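Local coordinates for protein ABC transporter (Caldanaerobius, PDB 4G68) that probably serves as the extracellular solute-binding component of an ABC transporter, capturing sugars released from xylan for uptake, at residues A52-K55 with V56-I60; K344-S347 with D348-Y351. All coordinates share one frame; numbering follows the deposited sequence.

Contact 1: residues A52-K55 with V56-I60; sequences AKTK and VKEII
Glu58 reaches back along its helix so that its carboxylate comes over Thr54 and Lys55. With CG anti to its own carbonyl carbon (chi1 -65°) and the rest of the chain extended, the acid is directed at the preceding turn, where Glu58 CG lies 3.1 Å from Thr54 O. The two oxygens then divide between neighbours, and both side chains meet Glu58 at a slant. Glu58 OE2 approaches the methyl Thr54 CG2 at 3.7 Å, while the hydroxyl of Thr54 turns back to Glu50. Glu58 OE1 meets the aliphatic part of Lys55, 3.6 Å from Lys55 CD. The lysine chain bends twice, at chi2 and chi3, and leaves Lys55 NZ 4.1 Å from Glu58 OE1, an attraction of opposite charges that falls short of a salt bridge. Elsewhere round the helix the branched residues lean on carbonyls one turn earlier: Val56 CG2 sits 3.2 Å from Ala52 O, and Ile59 CG1 stands 3.3 Å from Lys55 O. Those carbonyls are also backbone acceptors, Val56 N giving a bond of 2.7 Å to Ala52 O and Ile59 N a nearly straight one to Lys55 O. The helix is thus two-sided, with Thr54, Lys57 and Glu58 exposed and Ala52, Val56 and Ile60 buried. Lys53 touches Val76 and Lys57 touches Glu74, both on strand 71-76. These are the first two and a half turns of an amphipathic helix, the connecting helix of the beta-alpha-beta unit 40-45, 52-66 and 71-76, an element of the alpha/beta lobes that make up solute-binding proteins.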
loop_
_atom_site.group_PDB
_atom_site.type_symbol
_atom_site.label_atom_id
_atom_site.label_comp_id
_atom_site.label_asym_id
_atom_site.label_seq_id
_atom_site.Cartn_x
_atom_site.Cartn_y
_atom_site.Cartn_z
ATOM N N ALA C 52 8.742 -13.187 4.243
ATOM C CA ALA C 52 8.838 -12.768 2.821
ATOM C C ALA C 52 10.271 -12.870 2.307
ATOM O O ALA C 52 10.497 -13.489 1.263
ATOM C CB ALA C 52 8.289 -11.370 2.597
ATOM N N LYS C 53 11.221 -12.321 3.079
ATOM C CA LYS C 53 12.647 -12.294 2.697
ATOM C C LYS C 53 13.164 -13.701 2.385
ATOM O O LYS C 53 13.852 -13.894 1.381
ATOM C CB LYS C 53 13.502 -11.604 3.768
ATOM C CG LYS C 53 14.994 -11.523 3.443
ATOM C CD LYS C 53 15.782 -11.251 4.729
ATOM C CE LYS C 53 17.294 -11.408 4.558
ATOM N NZ LYS C 53 17.756 -10.431 3.523
ATOM N N THR C 54 12.814 -14.666 3.251
ATOM C CA THR C 54 13.170 -16.100 3.087
ATOM C C THR C 54 12.440 -16.690 1.883
ATOM O O THR C 54 13.032 -17.418 1.077
ATOM C CB THR C 54 12.802 -16.927 4.357
ATOM O OG1 THR C 54 13.549 -16.443 5.493
ATOM C CG2 THR C 54 13.054 -18.448 4.176
ATOM N N LYS C 55 11.148 -16.373 1.767
ATOM C CA LYS C 55 10.369 -16.837 0.615
ATOM C C LYS C 55 10.860 -16.366 -0.759
ATOM O O LYS C 55 10.853 -17.147 -1.746
ATOM C CB LYS C 55 8.894 -16.498 0.821
ATOM C CG LYS C 55 8.353 -17.167 2.073
ATOM C CD LYS C 55 8.161 -18.647 1.847
ATOM C CE LYS C 55 6.814 -18.845 1.218
ATOM N NZ LYS C 55 6.698 -20.257 0.811
ATOM N N VAL C 56 11.280 -15.105 -0.806
ATOM C CA VAL C 56 11.699 -14.498 -2.065
ATOM C C VAL C 56 13.022 -15.120 -2.490
ATOM O O VAL C 56 13.191 -15.477 -3.672
ATOM C CB VAL C 56 11.808 -12.955 -1.963
ATOM C CG1 VAL C 56 12.366 -12.349 -3.256
ATOM C CG2 VAL C 56 10.423 -12.394 -1.726
ATOM N N LYS C 57 13.911 -15.306 -1.515
ATOM C CA LYS C 57 15.189 -15.998 -1.763
ATOM C C LYS C 57 14.974 -17.375 -2.383
ATOM O O LYS C 57 15.698 -17.763 -3.330
ATOM C CB LYS C 57 16.042 -16.122 -0.483
ATOM C CG LYS C 57 17.464 -16.624 -0.750
ATOM C CD LYS C 57 18.210 -15.612 -1.612
ATOM C CE LYS C 57 19.410 -16.174 -2.363
ATOM N NZ LYS C 57 20.182 -17.242 -1.653
ATOM N N GLU C 58 13.990 -18.104 -1.836
ATOM C CA GLU C 58 13.641 -19.448 -2.282
ATOM C C GLU C 58 13.156 -19.424 -3.736
ATOM O O GLU C 58 13.607 -20.212 -4.550
ATOM C CB GLU C 58 12.564 -20.065 -1.373
ATOM C CG GLU C 58 13.035 -20.299 0.071
ATOM C CD GLU C 58 11.966 -20.912 0.977
ATOM O OE1 GLU C 58 10.758 -20.896 0.634
ATOM O OE2 GLU C 58 12.333 -21.421 2.053
ATOM N N ILE C 59 12.225 -18.528 -4.038
ATOM C CA ILE C 59 11.763 -18.301 -5.387
ATOM C C ILE C 59 12.933 -18.065 -6.344
ATOM O O ILE C 59 13.007 -18.728 -7.378
ATOM C CB ILE C 59 10.791 -17.103 -5.491
ATOM C CG1 ILE C 59 9.486 -17.392 -4.755
ATOM C CG2 ILE C 59 10.483 -16.839 -6.957
ATOM C CD1 ILE C 59 8.639 -16.164 -4.493
ATOM N N ILE C 60 13.826 -17.134 -6.012
ATOM C CA ILE C 60 15.059 -16.903 -6.794
ATOM C C ILE C 60 15.835 -18.215 -6.950
ATOM O O ILE C 60 16.232 -18.567 -8.070
ATOM C CB ILE C 60 16.028 -15.865 -6.144
ATOM C CG1 ILE C 60 15.388 -14.504 -5.775
ATOM C CG2 ILE C 60 17.303 -15.703 -6.970
ATOM C CD1 ILE C 60 14.636 -13.751 -6.825
#

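Contact 2: residues K344-S347 with D348-Y351; sequences KQLS and DMDY
Lys344 and Asp348, one turn apart, close a salt bridge on the flank of their helix, Lys344 NZ standing 3.1 Å from Asp348 OD1. The ammonium uses the syn lone pair of OD1, on the side of the other oxygen, and Lys344 CE lies 3.2 Å from Asp348 OD2, so the end of the chain passes slantwise across the carboxylate. A bend at chi2 (67°) in an otherwise extended lysine brings NZ round to the acid. The same two residues are also joined by Asp348 N to Lys344 O at 3.1 Å. A water donates to Asp348 OD1 at 2.9 Å and lies close to Ser347 OG, though too close for that bond to be read with confidence; the hydroxyl is held by Trp360 N. With an alanine here, in place of Asp348, the Lys344 ammonium would probably lose its charge partner and be freer to turn, and the water would lose this acceptor. On another side of the helix Leu346 and Met349 run alongside each other, Leu346 CD2 4.0 Å from Met349 CE. Asp350 folds back over the previous turn, its CG 3.3 Å from Leu346 O, and its OD1 is bonded to Thr355 OG1. Its other oxygen lies near the carboxylate of Asp151, a closeness of like charges that may raise the proton affinity of one of them. Outward, Leu346 and Met349 face helix 52-66, Ser347 and Tyr351 rest on Pro358 of strand 357-358, and Tyr351 reaches on to helix 372-382, placing this part of helix 332-353 between those elements.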
loop_
_atom_site.group_PDB
_atom_site.type_symbol
_atom_site.label_atom_id
_atom_site.label_comp_id
_atom_site.label_asym_id
_atom_site.label_seq_id
_atom_site.Cartn_x
_atom_site.Cartn_y
_atom_site.Cartn_z
ATOM N N LYS C 344 4.445 -13.777 -11.066
ATOM C CA LYS C 344 3.553 -14.872 -10.667
ATOM C C LYS C 344 3.915 -15.461 -9.297
ATOM O O LYS C 344 3.041 -15.667 -8.464
ATOM C CB LYS C 344 3.505 -15.987 -11.746
ATOM C CG LYS C 344 2.837 -17.285 -11.287
ATOM C CD LYS C 344 1.328 -17.159 -11.022
ATOM C CE LYS C 344 0.729 -18.444 -10.429
ATOM N NZ LYS C 344 -0.760 -18.313 -10.243
ATOM N N GLN C 345 5.194 -15.751 -9.070
ATOM C CA GLN C 345 5.622 -16.303 -7.772
ATOM C C GLN C 345 5.395 -15.380 -6.576
ATOM O O GLN C 345 5.028 -15.867 -5.500
ATOM C CB GLN C 345 7.081 -16.783 -7.803
ATOM C CG GLN C 345 7.352 -17.892 -8.838
ATOM C CD GLN C 345 6.507 -19.137 -8.615
ATOM O OE1 GLN C 345 6.557 -19.767 -7.563
ATOM N NE2 GLN C 345 5.714 -19.481 -9.603
ATOM N N LEU C 346 5.707 -14.092 -6.744
ATOM C CA LEU C 346 5.463 -13.084 -5.713
ATOM C C LEU C 346 3.977 -12.977 -5.412
ATOM O O LEU C 346 3.616 -12.888 -4.230
ATOM C CB LEU C 346 6.011 -11.710 -6.135
ATOM C CG LEU C 346 7.553 -11.506 -6.126
ATOM C CD1 LEU C 346 7.877 -10.072 -6.542
ATOM C CD2 LEU C 346 8.112 -11.736 -4.742
ATOM N N SER C 347 3.139 -12.986 -6.474
ATOM C CA SER C 347 1.670 -12.902 -6.317
ATOM C C SER C 347 1.145 -14.085 -5.454
ATOM O O SER C 347 0.340 -13.888 -4.524
ATOM C CB SER C 347 1.000 -12.901 -7.690
ATOM O OG SER C 347 -0.448 -12.830 -7.579
ATOM N N ASP C 348 1.569 -15.319 -5.782
ATOM C CA ASP C 348 1.145 -16.510 -4.993
ATOM C C ASP C 348 1.714 -16.477 -3.550
ATOM O O ASP C 348 1.024 -16.835 -2.580
ATOM C CB ASP C 348 1.686 -17.778 -5.633
ATOM C CG ASP C 348 0.963 -18.183 -6.887
ATOM O OD1 ASP C 348 0.049 -17.464 -7.359
ATOM O OD2 ASP C 348 1.324 -19.313 -7.377
ATOM N N MET C 349 2.970 -16.051 -3.413
ATOM C CA MET C 349 3.588 -15.889 -2.101
ATOM C C MET C 349 2.711 -14.919 -1.274
ATOM O O MET C 349 2.338 -15.243 -0.163
ATOM C CB MET C 349 5.009 -15.300 -2.245
ATOM C CG MET C 349 5.698 -15.008 -0.909
ATOM S SD MET C 349 7.152 -13.948 -1.001
ATOM C CE MET C 349 6.427 -12.303 -1.109
ATOM N N ASP C 350 2.388 -13.753 -1.853
ATOM C CA ASP C 350 1.626 -12.652 -1.183
ATOM C C ASP C 350 0.320 -13.192 -0.631
ATOM O O ASP C 350 -0.037 -12.972 0.543
ATOM C CB ASP C 350 1.257 -11.554 -2.216
ATOM C CG ASP C 350 2.317 -10.492 -2.394
ATOM O OD1 ASP C 350 3.317 -10.484 -1.620
ATOM O OD2 ASP C 350 2.136 -9.638 -3.338
ATOM N N TYR C 351 -0.398 -13.894 -1.504
ATOM C CA TYR C 351 -1.658 -14.566 -1.161
ATOM C C TYR C 351 -1.529 -15.540 0.034
ATOM O O TYR C 351 -2.365 -15.506 0.967
ATOM C CB TYR C 351 -2.187 -15.300 -2.391
ATOM C CG TYR C 351 -3.602 -15.854 -2.269
ATOM C CD1 TYR C 351 -4.615 -15.105 -1.654
ATOM C CD2 TYR C 351 -3.924 -17.101 -2.789
ATOM C CE1 TYR C 351 -5.905 -15.594 -1.537
ATOM C CE2 TYR C 351 -5.222 -17.608 -2.696
ATOM C CZ TYR C 351 -6.203 -16.849 -2.075
ATOM O OH TYR C 351 -7.481 -17.343 -1.980
HETATM O O HOH W 1 -1.434 -15.024 -7.282
#

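In the fold
From the N terminus, strand 40-45 leads into helix 52-66, whose first turns hold contact 1; contact 2 follows much later, near the end of helix 332-353. Each lies inside a single helix, so neither closes a loop, and the two stand in series without nesting or crossing. In space they meet, their centres about 11 Å apart. Ile59 CG2 packs on Gln345 CB at 3.5 Å, Lys55 CB lies 3.6 Å from Met349 SD, and Val56 fits against both Leu346 and Met349. This packing seam ties the beta-alpha-beta unit at the start of the chain to a helix that arrives after strand 317-325, joining sequence-distant parts of the fold.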